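Local coordinates for protein methyl transferase from Methanosarcina acetivorans (Methanosarcina acetivorans, PDB 6MRO) that binds S-adenosyl-L-homocysteine and calcium ions and probably acts as an S-adenosylmethionine-dependent methyltransferase of Rossmann-like fold, at residues A[109-122]-A[151-165]. The protein carries 1 engineered substitution. Sequence-based numbering, arbitrary orientation. Where two conformers were deposited one is given.
Sequences FHVITDEERLLFTR and RRASKAEIESTFSPL. With CA (calcium ion), chain D.
In this Rossmann-like methyltransferase fold, residues 109-113 and helix 114-122 pack on the calcium-binding segment 151-165, with Phe109 and Phe162 meeting at the centre. Phe162 CE1 lies over one face of the Phe109 ring, near its rim, and CD1 of Phe109 is 3.6 Å from Phe162 CZ, the ring planes 56° apart. Arg117 NH1 lies over the opposite face, toward the rim, and donates to Phe109 O (2.8 Å). Ala153 CB adjoins the Phe109 edge, while Thr161 CG2 touches both Phe109 CE1 and Thr121 CG2. A leucine in place of Phe109 has no flat ring to lie between Phe162 and Arg117, and would probably open a gap beside Phe162 and let the Arg117 guanidinium shift. Arg151, in one of two conformers, bends at chi3 (-56°) and grips Ile112 O end-on; NH1, well above the carbonyl plane, and NH2 each donate at 3.2 Å. NH2 also salt-bridges Asp114 OD1, which probably eases its like-charge approach to Arg117 NH2 (3.1 Å). Further along the helix, Leu165 CD1 packs against Thr121 OG1 (3.8 Å). Ser154 and Glu157 form a capping box starting helix 155-162; both Glu157 carboxylate oxygens chelate calcium beside Arg152 O, with Asp141 and Glu146 completing the protein ligands. Val111 touches S-adenosyl-L-homocysteine, and the two helices cross at -54° over the sheet, where Phe109 and Ala153 reach strand 132-139 and Phe162 meets Leu190 of strand 184-193.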
loop_
_atom_site.group_PDB
_atom_site.type_symbol
_atom_site.label_atom_id
_atom_site.label_comp_id
_atom_site.label_asym_id
_atom_site.label_seq_id
_atom_site.Cartn_x
_atom_site.Cartn_y
_atom_site.Cartn_z
ATOM N N PHE A 109 -3.077 -0.457 5.149
ATOM C CA PHE A 109 -4.131 0.195 5.919
ATOM C C PHE A 109 -5.076 -0.840 6.499
ATOM O O PHE A 109 -5.482 -0.739 7.662
ATOM C CB PHE A 109 -4.907 1.183 5.051
ATOM C CG PHE A 109 -6.123 1.749 5.735
ATOM C CD1 PHE A 109 -5.989 2.649 6.780
ATOM C CD2 PHE A 109 -7.393 1.352 5.351
ATOM C CE1 PHE A 109 -7.112 3.171 7.426
ATOM C CE2 PHE A 109 -8.524 1.865 5.987
ATOM C CZ PHE A 109 -8.385 2.770 7.022
ATOM N N HIS A 110 -5.367 -1.885 5.711
ATOM C CA HIS A 110 -6.255 -2.969 6.116
ATOM C C HIS A 110 -5.826 -3.606 7.432
ATOM O O HIS A 110 -6.674 -4.031 8.219
ATOM C CB HIS A 110 -6.301 -4.012 4.986
ATOM C CG HIS A 110 -7.040 -5.269 5.327
ATOM N ND1 HIS A 110 -8.414 -5.320 5.445
ATOM C CD2 HIS A 110 -6.598 -6.533 5.543
ATOM C CE1 HIS A 110 -8.785 -6.555 5.738
ATOM N NE2 HIS A 110 -7.702 -7.312 5.800
ATOM N N VAL A 111 -4.518 -3.680 7.702
ATOM C CA VAL A 111 -4.053 -4.374 8.900
ATOM C C VAL A 111 -3.678 -3.433 10.031
ATOM O O VAL A 111 -3.499 -3.900 11.164
ATOM C CB VAL A 111 -2.869 -5.319 8.593
ATOM C CG1 VAL A 111 -3.265 -6.334 7.543
ATOM C CG2 VAL A 111 -1.638 -4.541 8.163
ATOM N N ILE A 112 -3.559 -2.130 9.769
ATOM C CA ILE A 112 -3.268 -1.172 10.828
ATOM C C ILE A 112 -4.400 -1.184 11.848
ATOM O O ILE A 112 -5.582 -1.097 11.490
ATOM C CB ILE A 112 -3.068 0.224 10.214
ATOM C CG1 ILE A 112 -1.832 0.245 9.314
ATOM C CG2 ILE A 112 -2.949 1.304 11.307
ATOM C CD1 ILE A 112 -0.510 -0.016 10.060
ATOM N N THR A 113 -4.047 -1.287 13.129
ATOM C CA THR A 113 -5.055 -1.360 14.180
ATOM C C THR A 113 -5.652 0.015 14.466
ATOM O O THR A 113 -5.073 1.055 14.142
ATOM C CB THR A 113 -4.477 -1.921 15.482
ATOM O OG1 THR A 113 -3.573 -0.961 16.049
ATOM C CG2 THR A 113 -3.734 -3.229 15.225
ATOM N N ASP A 114 -6.820 -0.001 15.112
ATOM C CA ASP A 114 -7.534 1.238 15.416
ATOM C C ASP A 114 -6.661 2.205 16.204
ATOM O O ASP A 114 -6.592 3.399 15.880
ATOM C CB ASP A 114 -8.814 0.934 16.196
ATOM C CG ASP A 114 -9.904 0.333 15.328
ATOM O OD1 ASP A 114 -9.712 0.238 14.096
ATOM O OD2 ASP A 114 -10.956 -0.047 15.884
ATOM N N GLU A 115 -5.984 1.717 17.244
ATOM C CA GLU A 115 -5.185 2.610 18.078
ATOM C C GLU A 115 -3.955 3.151 17.362
ATOM O O GLU A 115 -3.335 4.096 17.862
ATOM C CB GLU A 115 -4.769 1.898 19.367
ATOM C CG GLU A 115 -5.853 1.910 20.434
ATOM C CD GLU A 115 -5.413 1.264 21.729
ATOM O OE1 GLU A 115 -5.697 1.833 22.803
ATOM O OE2 GLU A 115 -4.787 0.186 21.677
ATOM N N GLU A 116 -3.592 2.587 16.211
ATOM C CA GLU A 116 -2.461 3.066 15.431
ATOM C C GLU A 116 -2.879 3.854 14.196
ATOM O O GLU A 116 -2.009 4.302 13.446
ATOM C CB GLU A 116 -1.571 1.884 15.015
ATOM C CG GLU A 116 -0.988 1.067 16.179
ATOM C CD GLU A 116 -0.188 1.903 17.176
ATOM O OE1 GLU A 116 0.686 2.683 16.745
ATOM O OE2 GLU A 116 -0.408 1.764 18.399
ATOM N N ARG A 117 -4.184 4.053 13.976
ATOM C CA ARG A 117 -4.653 4.636 12.719
ATOM C C ARG A 117 -4.304 6.120 12.609
ATOM O O ARG A 117 -3.869 6.576 11.546
ATOM C CB ARG A 117 -6.163 4.427 12.570
ATOM C CG ARG A 117 -6.561 3.053 12.034
ATOM C CD ARG A 117 -7.631 3.164 10.952
ATOM N NE ARG A 117 -8.266 1.887 10.612
ATOM C CZ ARG A 117 -7.664 0.886 9.965
ATOM N NH1 ARG A 117 -6.394 0.990 9.601
ATOM N NH2 ARG A 117 -8.330 -0.230 9.688
ATOM N N LEU A 118 -4.509 6.900 13.676
ATOM C CA LEU A 118 -4.183 8.325 13.604
ATOM C C LEU A 118 -2.696 8.525 13.351
ATOM O O LEU A 118 -2.303 9.293 12.465
ATOM C CB LEU A 118 -4.612 9.050 14.885
ATOM C CG LEU A 118 -3.877 10.364 15.218
ATOM C CD1 LEU A 118 -4.106 11.440 14.154
ATOM C CD2 LEU A 118 -4.262 10.902 16.604
ATOM N N LEU A 119 -1.857 7.831 14.126
ATOM C CA LEU A 119 -0.413 7.873 13.911
ATOM C C LEU A 119 -0.057 7.478 12.482
ATOM O O LEU A 119 0.799 8.106 11.846
ATOM C CB LEU A 119 0.279 6.945 14.910
ATOM C CG LEU A 119 1.804 6.927 14.940
ATOM C CD1 LEU A 119 2.302 8.310 15.300
ATOM C CD2 LEU A 119 2.325 5.881 15.922
ATOM N N PHE A 120 -0.706 6.435 11.964
ATOM C CA PHE A 120 -0.453 5.999 10.594
ATOM C C PHE A 120 -0.707 7.133 9.604
ATOM O O PHE A 120 0.160 7.466 8.789
ATOM C CB PHE A 120 -1.327 4.785 10.290
ATOM C CG PHE A 120 -1.254 4.306 8.867
ATOM C CD1 PHE A 120 -2.228 4.673 7.956
ATOM C CD2 PHE A 120 -0.226 3.466 8.451
ATOM C CE1 PHE A 120 -2.184 4.217 6.647
ATOM C CE2 PHE A 120 -0.177 3.007 7.136
ATOM C CZ PHE A 120 -1.166 3.387 6.238
ATOM N N THR A 121 -1.888 7.755 9.677
ATOM C CA THR A 121 -2.200 8.842 8.753
ATOM C C THR A 121 -1.177 9.968 8.860
ATOM O O THR A 121 -0.769 10.542 7.843
ATOM C CB THR A 121 -3.610 9.390 9.007
ATOM O OG1 THR A 121 -3.705 9.925 10.340
ATOM C CG2 THR A 121 -4.652 8.316 8.830
ATOM N N ARG A 122 -0.743 10.290 10.066
ATOM C CA ARG A 122 0.204 11.387 10.230
ATOM C C ARG A 122 1.556 11.105 9.611
ATOM O O ARG A 122 2.151 11.963 9.059
ATOM C CB ARG A 122 0.329 11.867 11.688
ATOM C CG ARG A 122 1.372 12.987 11.891
ATOM C CD ARG A 122 0.822 14.398 12.242
ATOM N NE ARG A 122 1.763 15.541 12.059
ATOM C CZ ARG A 122 2.352 16.242 13.035
ATOM N NH1 ARG A 122 2.124 15.963 14.303
ATOM N NH2 ARG A 122 3.182 17.221 12.748
ATOM N N ARG A 151 -11.781 -7.332 9.436
ATOM C CA ARG A 151 -12.362 -6.018 9.187
ATOM C C ARG A 151 -12.379 -5.720 7.693
ATOM O O ARG A 151 -11.565 -6.237 6.923
ATOM C CB ARG A 151 -11.567 -4.925 9.909
ATOM C CG ARG A 151 -11.832 -4.794 11.398
ATOM C CD ARG A 151 -10.852 -3.799 12.018
ATOM N NE ARG A 151 -9.468 -4.187 11.752
ATOM C CZ ARG A 151 -8.428 -3.361 11.812
ATOM N NH1 ARG A 151 -7.206 -3.818 11.551
ATOM N NH2 ARG A 151 -8.605 -2.086 12.132
ATOM N N ARG A 152 -13.331 -4.892 7.277
ATOM C CA ARG A 152 -13.332 -4.337 5.932
ATOM C C ARG A 152 -13.693 -2.862 6.044
ATOM O O ARG A 152 -14.401 -2.451 6.967
ATOM C CB ARG A 152 -14.311 -5.064 4.989
ATOM C CG ARG A 152 -14.104 -6.589 4.894
ATOM C CD ARG A 152 -14.736 -7.173 3.620
ATOM N NE ARG A 152 -16.190 -6.980 3.560
ATOM C CZ ARG A 152 -17.084 -7.748 4.175
ATOM N NH1 ARG A 152 -16.689 -8.782 4.912
ATOM N NH2 ARG A 152 -18.379 -7.480 4.055
ATOM N N ALA A 153 -13.198 -2.061 5.111
ATOM C CA ALA A 153 -13.302 -0.614 5.231
ATOM C C ALA A 153 -14.482 -0.114 4.406
ATOM O O ALA A 153 -14.621 -0.465 3.231
ATOM C CB ALA A 153 -12.002 0.063 4.796
ATOM N N SER A 154 -15.347 0.676 5.035
ATOM C CA SER A 154 -16.435 1.322 4.317
ATOM C C SER A 154 -15.957 2.666 3.786
ATOM O O SER A 154 -14.899 3.162 4.169
ATOM C CB SER A 154 -17.639 1.521 5.228
ATOM O OG SER A 154 -17.321 2.465 6.233
ATOM N N LYS A 155 -16.740 3.260 2.883
ATOM C CA LYS A 155 -16.376 4.589 2.409
ATOM C C LYS A 155 -16.400 5.591 3.553
ATOM O O LYS A 155 -15.537 6.474 3.635
ATOM C CB LYS A 155 -17.305 5.029 1.280
ATOM C CG LYS A 155 -17.285 4.091 0.097
ATOM C CD LYS A 155 -18.327 4.473 -0.937
ATOM C CE LYS A 155 -17.671 4.895 -2.228
ATOM N NZ LYS A 155 -18.379 4.282 -3.383
ATOM N N ALA A 156 -17.362 5.443 4.465
ATOM C CA ALA A 156 -17.439 6.339 5.614
ATOM C C ALA A 156 -16.198 6.208 6.485
ATOM O O ALA A 156 -15.631 7.209 6.935
ATOM C CB ALA A 156 -18.703 6.047 6.424
ATOM N N GLU A 157 -15.771 4.972 6.748
ATOM C CA GLU A 157 -14.560 4.760 7.530
ATOM C C GLU A 157 -13.340 5.340 6.825
ATOM O O GLU A 157 -12.495 5.978 7.464
ATOM C CB GLU A 157 -14.374 3.260 7.810
ATOM C CG GLU A 157 -15.499 2.682 8.672
ATOM C CD GLU A 157 -15.645 1.159 8.569
ATOM O OE1 GLU A 157 -16.341 0.569 9.425
ATOM O OE2 GLU A 157 -15.075 0.565 7.640
ATOM N N ILE A 158 -13.259 5.175 5.504
ATOM C CA ILE A 158 -12.141 5.730 4.743
ATOM C C ILE A 158 -12.168 7.252 4.797
ATOM O O ILE A 158 -11.151 7.905 5.081
ATOM C CB ILE A 158 -12.174 5.206 3.295
ATOM C CG1 ILE A 158 -11.856 3.706 3.283
ATOM C CG2 ILE A 158 -11.166 5.952 2.404
ATOM C CD1 ILE A 158 -12.056 3.048 1.936
ATOM N N GLU A 159 -13.356 7.813 4.594
ATOM C CA GLU A 159 -13.539 9.258 4.616
ATOM C C GLU A 159 -13.202 9.830 5.987
ATOM O O GLU A 159 -12.518 10.848 6.092
ATOM C CB GLU A 159 -14.975 9.621 4.235
ATOM C CG GLU A 159 -15.269 9.514 2.747
ATOM C CD GLU A 159 -16.677 9.958 2.398
ATOM O OE1 GLU A 159 -16.907 11.182 2.300
ATOM O OE2 GLU A 159 -17.551 9.084 2.222
ATOM N N SER A 160 -13.674 9.166 7.037
ATOM C CA SER A 160 -13.414 9.623 8.399
ATOM C C SER A 160 -11.925 9.571 8.734
ATOM O O SER A 160 -11.407 10.452 9.432
ATOM C CB SER A 160 -14.200 8.776 9.393
ATOM O OG SER A 160 -13.958 9.238 10.705
ATOM N N THR A 161 -11.227 8.554 8.228
ATOM C CA THR A 161 -9.812 8.361 8.538
ATOM C C THR A 161 -8.918 9.338 7.784
ATOM O O THR A 161 -7.989 9.911 8.367
ATOM C CB THR A 161 -9.403 6.926 8.206
ATOM O OG1 THR A 161 -10.163 6.014 9.007
ATOM C CG2 THR A 161 -7.924 6.720 8.454
ATOM N N PHE A 162 -9.161 9.538 6.489
ATOM C CA PHE A 162 -8.192 10.263 5.668
ATOM C C PHE A 162 -8.587 11.702 5.339
ATOM O O PHE A 162 -7.719 12.476 4.916
ATOM C CB PHE A 162 -7.918 9.479 4.379
ATOM C CG PHE A 162 -7.181 8.191 4.626
ATOM C CD1 PHE A 162 -7.846 6.971 4.605
ATOM C CD2 PHE A 162 -5.832 8.207 4.918
ATOM C CE1 PHE A 162 -7.163 5.792 4.864
ATOM C CE2 PHE A 162 -5.145 7.025 5.178
ATOM C CZ PHE A 162 -5.810 5.824 5.143
ATOM N N SER A 163 -9.857 12.077 5.510
ATOM C CA SER A 163 -10.245 13.472 5.303
ATOM C C SER A 163 -9.515 14.466 6.198
ATOM O O SER A 163 -9.251 15.588 5.727
ATOM C CB SER A 163 -11.757 13.640 5.487
ATOM O OG SER A 163 -12.461 13.267 4.321
ATOM N N PRO A 164 -9.209 14.177 7.470
ATOM C CA PRO A 164 -8.567 15.214 8.311
ATOM C C PRO A 164 -7.256 15.752 7.762
ATOM O O PRO A 164 -6.966 16.944 7.935
ATOM C CB PRO A 164 -8.353 14.498 9.650
ATOM C CG PRO A 164 -9.457 13.532 9.717
ATOM C CD PRO A 164 -9.618 13.027 8.310
ATOM N N LEU A 165 -6.452 14.913 7.109
ATOM C CA LEU A 165 -5.165 15.338 6.586
ATOM C C LEU A 165 -5.075 15.312 5.064
ATOM O O LEU A 165 -4.116 15.861 4.513
ATOM C CB LEU A 165 -4.040 14.469 7.171
ATOM C CG LEU A 165 -3.852 14.516 8.691
ATOM C CD1 LEU A 165 -2.861 13.446 9.114
ATOM C CD2 LEU A 165 -3.377 15.883 9.135
HETATM CA CA CA D . -15.772 -1.913 8.721
HETATM O O HOH W 1 -15.713 -4.260 9.073
HETATM O O HOH W 2 -13.542 -1.726 9.752
#